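Local coordinates for conserved hypothetical protein TM1158 (Thermotoga maritima, PDB 1O1Y) that probably acts as a type 1 glutamine amidotransferase, releasing ammonia from glutamine by a cysteine-based mechanism, although its own acceptor substrate is not established, at residues A[148-153]-A[169-173]; A[120-124]-A[203-209]. Numbering follows the deposited sequence.

Contact 1 of 2, residues A[148-153]-A[169-173]. With SO4 (sulfate ion), chain C.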
loop_
_atom_site.group_PDB
_atom_site.type_symbol
_atom_site.label_atom_id
_atom_site.label_comp_id
_atom_site.label_asym_id
_atom_site.label_seq_id
_atom_site.Cartn_x
_atom_site.Cartn_y
_atom_site.Cartn_z
ATOM N N GLN A 148 -4.880 -0.611 9.617
ATOM C CA GLN A 148 -4.801 0.802 9.244
ATOM C C GLN A 148 -3.781 1.497 10.096
ATOM O O GLN A 148 -3.658 1.242 11.314
ATOM C CB GLN A 148 -6.133 1.521 9.497
ATOM C CG GLN A 148 -7.291 0.980 8.648
ATOM C CD GLN A 148 -7.295 1.515 7.234
ATOM O OE1 GLN A 148 -6.288 2.039 6.745
ATOM N NE2 GLN A 148 -8.452 1.387 6.562
ATOM N N TRP A 149 -3.067 2.417 9.485
ATOM C CA TRP A 149 -2.206 3.305 10.224
ATOM C C TRP A 149 -2.069 4.623 9.463
ATOM O O TRP A 149 -1.052 4.897 8.844
ATOM C CB TRP A 149 -0.831 2.678 10.458
ATOM C CG TRP A 149 -0.102 3.329 11.636
ATOM C CD1 TRP A 149 0.063 4.660 11.873
ATOM C CD2 TRP A 149 0.516 2.653 12.742
ATOM N NE1 TRP A 149 0.734 4.849 13.058
ATOM C CE2 TRP A 149 1.041 3.630 13.595
ATOM C CE3 TRP A 149 0.666 1.318 13.096
ATOM C CZ2 TRP A 149 1.720 3.302 14.772
ATOM C CZ3 TRP A 149 1.350 1.001 14.253
ATOM C CH2 TRP A 149 1.858 1.982 15.070
ATOM N N HIS A 150 -3.104 5.455 9.525
ATOM C CA HIS A 150 -3.117 6.673 8.711
ATOM C C HIS A 150 -3.977 7.747 9.352
ATOM O O HIS A 150 -4.975 7.459 9.992
ATOM C CB HIS A 150 -3.591 6.380 7.271
ATOM C CG HIS A 150 -5.071 6.208 7.135
ATOM N ND1 HIS A 150 -5.903 7.229 6.709
ATOM C CD2 HIS A 150 -5.880 5.154 7.405
ATOM C CE1 HIS A 150 -7.158 6.807 6.731
ATOM N NE2 HIS A 150 -7.172 5.558 7.170
ATOM N N GLY A 151 -3.577 8.983 9.099
ATOM C CA GLY A 151 -4.320 10.158 9.460
ATOM C C GLY A 151 -4.821 10.942 8.265
ATOM O O GLY A 151 -5.708 11.761 8.434
ATOM N N ASP A 152 -4.238 10.723 7.102
ATOM C CA ASP A 152 -4.647 11.453 5.894
ATOM C C ASP A 152 -5.555 10.579 5.062
ATOM O O ASP A 152 -5.570 9.337 5.171
ATOM C CB ASP A 152 -3.452 11.860 5.042
ATOM C CG ASP A 152 -2.711 13.092 5.574
ATOM O OD1 ASP A 152 -3.094 13.690 6.633
ATOM O OD2 ASP A 152 -1.676 13.502 4.972
ATOM N N THR A 153 -6.320 11.246 4.225
ATOM C CA THR A 153 -7.142 10.598 3.195
ATOM C C THR A 153 -7.109 11.391 1.883
ATOM O O THR A 153 -6.298 12.270 1.703
ATOM C CB THR A 153 -8.604 10.388 3.768
ATOM O OG1 THR A 153 -9.370 9.520 2.908
ATOM C CG2 THR A 153 -9.348 11.661 3.875
ATOM N N TYR A 169 -13.992 6.752 6.410
ATOM C CA TYR A 169 -13.390 7.336 5.199
ATOM C C TYR A 169 -14.039 6.728 3.969
ATOM O O TYR A 169 -14.023 5.495 3.734
ATOM C CB TYR A 169 -11.827 7.197 5.203
ATOM C CG TYR A 169 -11.301 8.039 6.304
ATOM C CD1 TYR A 169 -11.378 9.420 6.208
ATOM C CD2 TYR A 169 -10.860 7.491 7.494
ATOM C CE1 TYR A 169 -11.025 10.232 7.255
ATOM C CE2 TYR A 169 -10.471 8.325 8.575
ATOM C CZ TYR A 169 -10.552 9.708 8.418
ATOM O OH TYR A 169 -10.229 10.631 9.381
ATOM N N GLU A 170 -14.646 7.607 3.178
ATOM C CA GLU A 170 -15.334 7.173 1.972
ATOM C C GLU A 170 -14.362 6.472 1.004
ATOM O O GLU A 170 -14.734 5.522 0.293
ATOM C CB GLU A 170 -15.959 8.374 1.261
ATOM C CG GLU A 170 -16.790 7.962 0.053
ATOM C CD GLU A 170 -17.640 9.095 -0.499
ATOM O OE1 GLU A 170 -17.155 10.239 -0.514
ATOM O OE2 GLU A 170 -18.790 8.844 -0.926
ATOM N N ASN A 171 -13.128 6.964 0.946
ATOM C CA ASN A 171 -12.164 6.460 -0.044
ATOM C C ASN A 171 -11.050 5.635 0.585
ATOM O O ASN A 171 -10.110 6.166 1.143
ATOM C CB ASN A 171 -11.620 7.629 -0.868
ATOM C CG ASN A 171 -12.709 8.406 -1.543
ATOM O OD1 ASN A 171 -13.590 7.823 -2.196
ATOM N ND2 ASN A 171 -12.660 9.745 -1.428
ATOM N N GLN A 172 -11.224 4.322 0.536
ATOM C CA GLN A 172 -10.236 3.389 1.108
ATOM C C GLN A 172 -9.406 2.713 0.050
ATOM O O GLN A 172 -8.332 2.194 0.352
ATOM C CB GLN A 172 -10.953 2.371 1.990
ATOM C CG GLN A 172 -11.382 2.996 3.343
ATOM C CD GLN A 172 -10.269 3.166 4.355
ATOM O OE1 GLN A 172 -9.123 2.792 4.078
ATOM N NE2 GLN A 172 -10.606 3.723 5.547
ATOM N N GLY A 173 -9.908 2.616 -1.166
ATOM C CA GLY A 173 -9.159 1.952 -2.229
ATOM C C GLY A 173 -9.781 2.242 -3.595
ATOM O O GLY A 173 -11.002 2.454 -3.704
HETATM S S SO4 C . -0.577 9.828 7.465
HETATM O O1 SO4 C . -0.617 9.638 8.901
HETATM O O2 SO4 C . -1.726 9.267 6.714
HETATM O O3 SO4 C . 0.602 9.088 7.016
HETATM O O4 SO4 C . -0.384 11.237 7.088
HETATM O O HOH W 1 -12.072 9.406 2.203
HETATM O O HOH W 2 -8.319 7.104 3.104
#

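Contact 2 of 2, residues A[120-124]-A[203-209]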
loop_
_atom_site.group_PDB
_atom_site.type_symbol
_atom_site.label_atom_id
_atom_site.label_comp_id
_atom_site.label_asym_id
_atom_site.label_seq_id
_atom_site.Cartn_x
_atom_site.Cartn_y
_atom_site.Cartn_z
ATOM N N GLY A 120 -10.879 11.402 12.523
ATOM C CA GLY A 120 -9.840 10.797 13.339
ATOM C C GLY A 120 -8.906 9.878 12.573
ATOM O O GLY A 120 -9.173 9.485 11.430
ATOM N N GLU A 121 -7.784 9.566 13.197
ATOM C CA GLU A 121 -6.846 8.615 12.625
ATOM C C GLU A 121 -7.401 7.193 12.752
ATOM O O GLU A 121 -8.174 6.889 13.660
ATOM C CB GLU A 121 -5.512 8.654 13.342
ATOM C CG GLU A 121 -4.702 9.919 13.170
ATOM C CD GLU A 121 -3.342 9.799 13.836
ATOM O OE1 GLU A 121 -2.289 9.840 13.161
ATOM O OE2 GLU A 121 -3.339 9.604 15.043
ATOM N N GLU A 122 -6.998 6.340 11.832
ATOM C CA GLU A 122 -7.242 4.915 11.922
ATOM C C GLU A 122 -5.913 4.237 12.211
ATOM O O GLU A 122 -5.027 4.199 11.355
ATOM C CB GLU A 122 -7.852 4.410 10.619
ATOM C CG GLU A 122 -9.305 4.835 10.383
ATOM C CD GLU A 122 -9.916 4.190 9.140
ATOM O OE1 GLU A 122 -9.285 4.189 8.049
ATOM O OE2 GLU A 122 -11.062 3.689 9.216
ATOM N N ILE A 123 -5.749 3.755 13.444
ATOM C CA ILE A 123 -4.562 3.028 13.816
ATOM C C ILE A 123 -5.056 1.759 14.495
ATOM O O ILE A 123 -5.613 1.799 15.590
ATOM C CB ILE A 123 -3.655 3.797 14.748
ATOM C CG1 ILE A 123 -3.210 5.109 14.100
ATOM C CG2 ILE A 123 -2.455 2.899 15.129
ATOM C CD1 ILE A 123 -2.395 6.007 15.019
ATOM N N GLY A 124 -4.910 0.644 13.800
ATOM C CA GLY A 124 -5.451 -0.609 14.303
ATOM C C GLY A 124 -6.256 -1.369 13.293
ATOM O O GLY A 124 -6.117 -1.154 12.109
ATOM N N GLU A 203 4.803 5.771 20.271
ATOM C CA GLU A 203 3.604 6.327 19.659
ATOM C C GLU A 203 2.366 5.564 20.095
ATOM O O GLU A 203 1.332 6.165 20.408
ATOM C CB GLU A 203 3.686 6.308 18.128
ATOM C CG GLU A 203 2.368 6.705 17.437
ATOM C CD GLU A 203 2.395 6.661 15.907
ATOM O OE1 GLU A 203 1.354 6.993 15.277
ATOM O OE2 GLU A 203 3.439 6.256 15.332
ATOM N N LEU A 204 2.465 4.228 20.084
ATOM C CA LEU A 204 1.386 3.411 20.590
ATOM C C LEU A 204 1.105 3.705 22.068
ATOM O O LEU A 204 -0.052 3.835 22.432
ATOM C CB LEU A 204 1.664 1.915 20.363
ATOM C CG LEU A 204 1.623 1.514 18.893
ATOM C CD1 LEU A 204 2.102 0.092 18.735
ATOM C CD2 LEU A 204 0.241 1.637 18.321
ATOM N N GLU A 205 2.144 3.857 22.895
ATOM C CA GLU A 205 1.954 4.191 24.311
ATOM C C GLU A 205 1.273 5.553 24.449
ATOM O O GLU A 205 0.341 5.695 25.241
ATOM C CB GLU A 205 3.266 4.214 25.140
ATOM C CG GLU A 205 3.905 2.870 25.379
ATOM C CD GLU A 205 5.232 2.960 26.146
ATOM O OE1 GLU A 205 5.699 4.076 26.446
ATOM O OE2 GLU A 205 5.810 1.885 26.454
ATOM N N LYS A 206 1.746 6.546 23.697
ATOM C CA LYS A 206 1.217 7.922 23.760
ATOM C C LYS A 206 -0.293 7.908 23.472
ATOM O O LYS A 206 -1.075 8.534 24.203
ATOM C CB LYS A 206 1.882 8.842 22.724
ATOM C CG LYS A 206 1.424 10.304 22.785
ATOM C CD LYS A 206 2.415 11.227 22.035
ATOM C CE LYS A 206 1.820 12.608 21.695
ATOM N NZ LYS A 206 2.148 13.596 22.741
ATOM N N LYS A 207 -0.663 7.118 22.482
ATOM C CA LYS A 207 -2.043 7.031 21.992
ATOM C C LYS A 207 -2.868 5.973 22.761
ATOM O O LYS A 207 -4.048 5.789 22.495
ATOM C CB LYS A 207 -2.051 6.751 20.522
ATOM C CG LYS A 207 -1.463 7.934 19.713
ATOM C CD LYS A 207 -1.442 7.729 18.226
ATOM C CE LYS A 207 -0.920 9.045 17.543
ATOM N NZ LYS A 207 -0.530 8.856 16.119
ATOM N N LYS A 208 -2.221 5.310 23.709
ATOM C CA LYS A 208 -2.853 4.307 24.558
ATOM C C LYS A 208 -3.526 3.202 23.719
ATOM O O LYS A 208 -4.668 2.817 23.946
ATOM C CB LYS A 208 -3.788 4.983 25.579
ATOM C CG LYS A 208 -3.058 5.965 26.498
ATOM C CD LYS A 208 -3.948 6.559 27.625
ATOM C CE LYS A 208 -5.071 7.419 27.046
ATOM N NZ LYS A 208 -5.928 7.968 28.148
ATOM N N ILE A 209 -2.792 2.690 22.732
ATOM C CA ILE A 209 -3.258 1.610 21.860
ATOM C C ILE A 209 -2.525 0.348 22.306
ATOM O O ILE A 209 -1.294 0.352 22.447
ATOM C CB ILE A 209 -2.964 1.945 20.380
ATOM C CG1 ILE A 209 -3.742 3.186 19.967
ATOM C CG2 ILE A 209 -3.305 0.801 19.433
ATOM C CD1 ILE A 209 -3.428 3.659 18.546
HETATM O O HOH W 3 0.573 8.285 13.256
#

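Contact 1 of 2, residues A[148-153]-A[169-173]
In this type 1 glutamine amidotransferase domain, with its flavodoxin-like fold, a loop between strands 161-165 and 173-176 packs against the end of strand 143-150 and the start of strand 152-154, burying 260 Å². Tyr169, Thr153 and Gln172 lose the most surface. One side of the Tyr169 ring takes two partners: its CD1 meets Thr153 CG2 and its CD2 meets His150 CE1, each at 3.8 Å. His150 turns its edge to the face of the tyrosine in an offset edge-to-face stack, centroids 5.4 Å apart and planes at 66°. A tyrosine suits this place because its ring is apolar enough for the packing while its hydroxyl bonds to Gly120. His150 is held on both nitrogens, NE2 by Glu122 and ND1 by a hydrogen bond of 2.6 Å to Asp152 O. Gln172, whose long side chain reaches back across the gap, accepts a hydrogen bond at OE1 from Gln148 NE2 (2.9 Å), and its own NE2 is bound by Ser166 and Glu122. A classic beta bulge puts Trp149 and His150 both opposite Glu122. Thr153 pairs its methyl with a hydroxyl that works through water: water 1 donates to Thr153 OG1 (2.8 Å) and accepts from Asn171 N (2.9 Å), while Thr153 OG1 donates to water 2 (2.6 Å), which donates to Asn171 O (2.8 Å).

Contact 2 of 2, residues A[120-124]-A[203-209]
A salt-bridge network of Glu121, Glu203 and Lys207 joins the residue just before strand 122-123, at one edge of the main mixed sheet, to the C-terminal end of helix 201-206. Lys207 stands at its centre: NZ lies 2.8 Å from Glu203 OE1 and 3.1 Å from Glu121 OE2, so one ammonium group, on an almost fully extended side chain, serves two carboxylates that would otherwise repel each other. Glu203 and Lys207 are four residues apart, which sets both on the same side of the helical turn; the backbone bond Lys207 N to Glu203 O (3.0 Å) joins the same pair. Glu203 OE1 also accepts a hydrogen bond from Trp149, tying the network to the neighbouring strand 143-150.

Beside the charges lies the apolar part. Ile123, with the most surface covered here, packs its CD1 against the end of Lys207 (3.6 Å to NZ) and its CG2 against Ile209 CD1 (3.6 Å), with Leu204 CD2 farther off at 4.4 Å from Ile123 CG2. The beta-branched isoleucine suits its place because it sends two arms to different partners. Leu204 and Ile209 also touch Leu214 of helix 211-237, so the patch bridges strand and both helices.

The helix ends in a Schellman motif, with Lys208 at positive phi (55°), which turns the chain so that Ile209 comes back towards the strand. Its two closing bonds are Ile209 N to Leu204 O and Lys208 N to Glu205 O, each 3.0 Å.

In the fold
Contact 1 is nested along the chain inside the loop closed by contact 2, and their centres lie 15 Å apart. Strands 143-150 and 122-123 pair as neighbours, and His150 NE2 lies 2.7 Å from Glu122 OE1; separately, loop 169-173 reaches Gly120 O through Tyr169 OH at 2.6 Å. Both are probable hydrogen bonds. Contact 1 is buried, its centre about 11 Å from the chain's centre; contact 2 is at the surface, its centre about 19 Å from it. A sulfate, probably from the crystallisation liquor, accepts at O2 from Gly151 N (3.0 Å) and Asp152 N (2.9 Å), with the Glu121 side chain about 5 Å away. Cys100, oxidised here to cysteinesulfonic acid, is probably the nucleophile, as in related amidotransferases.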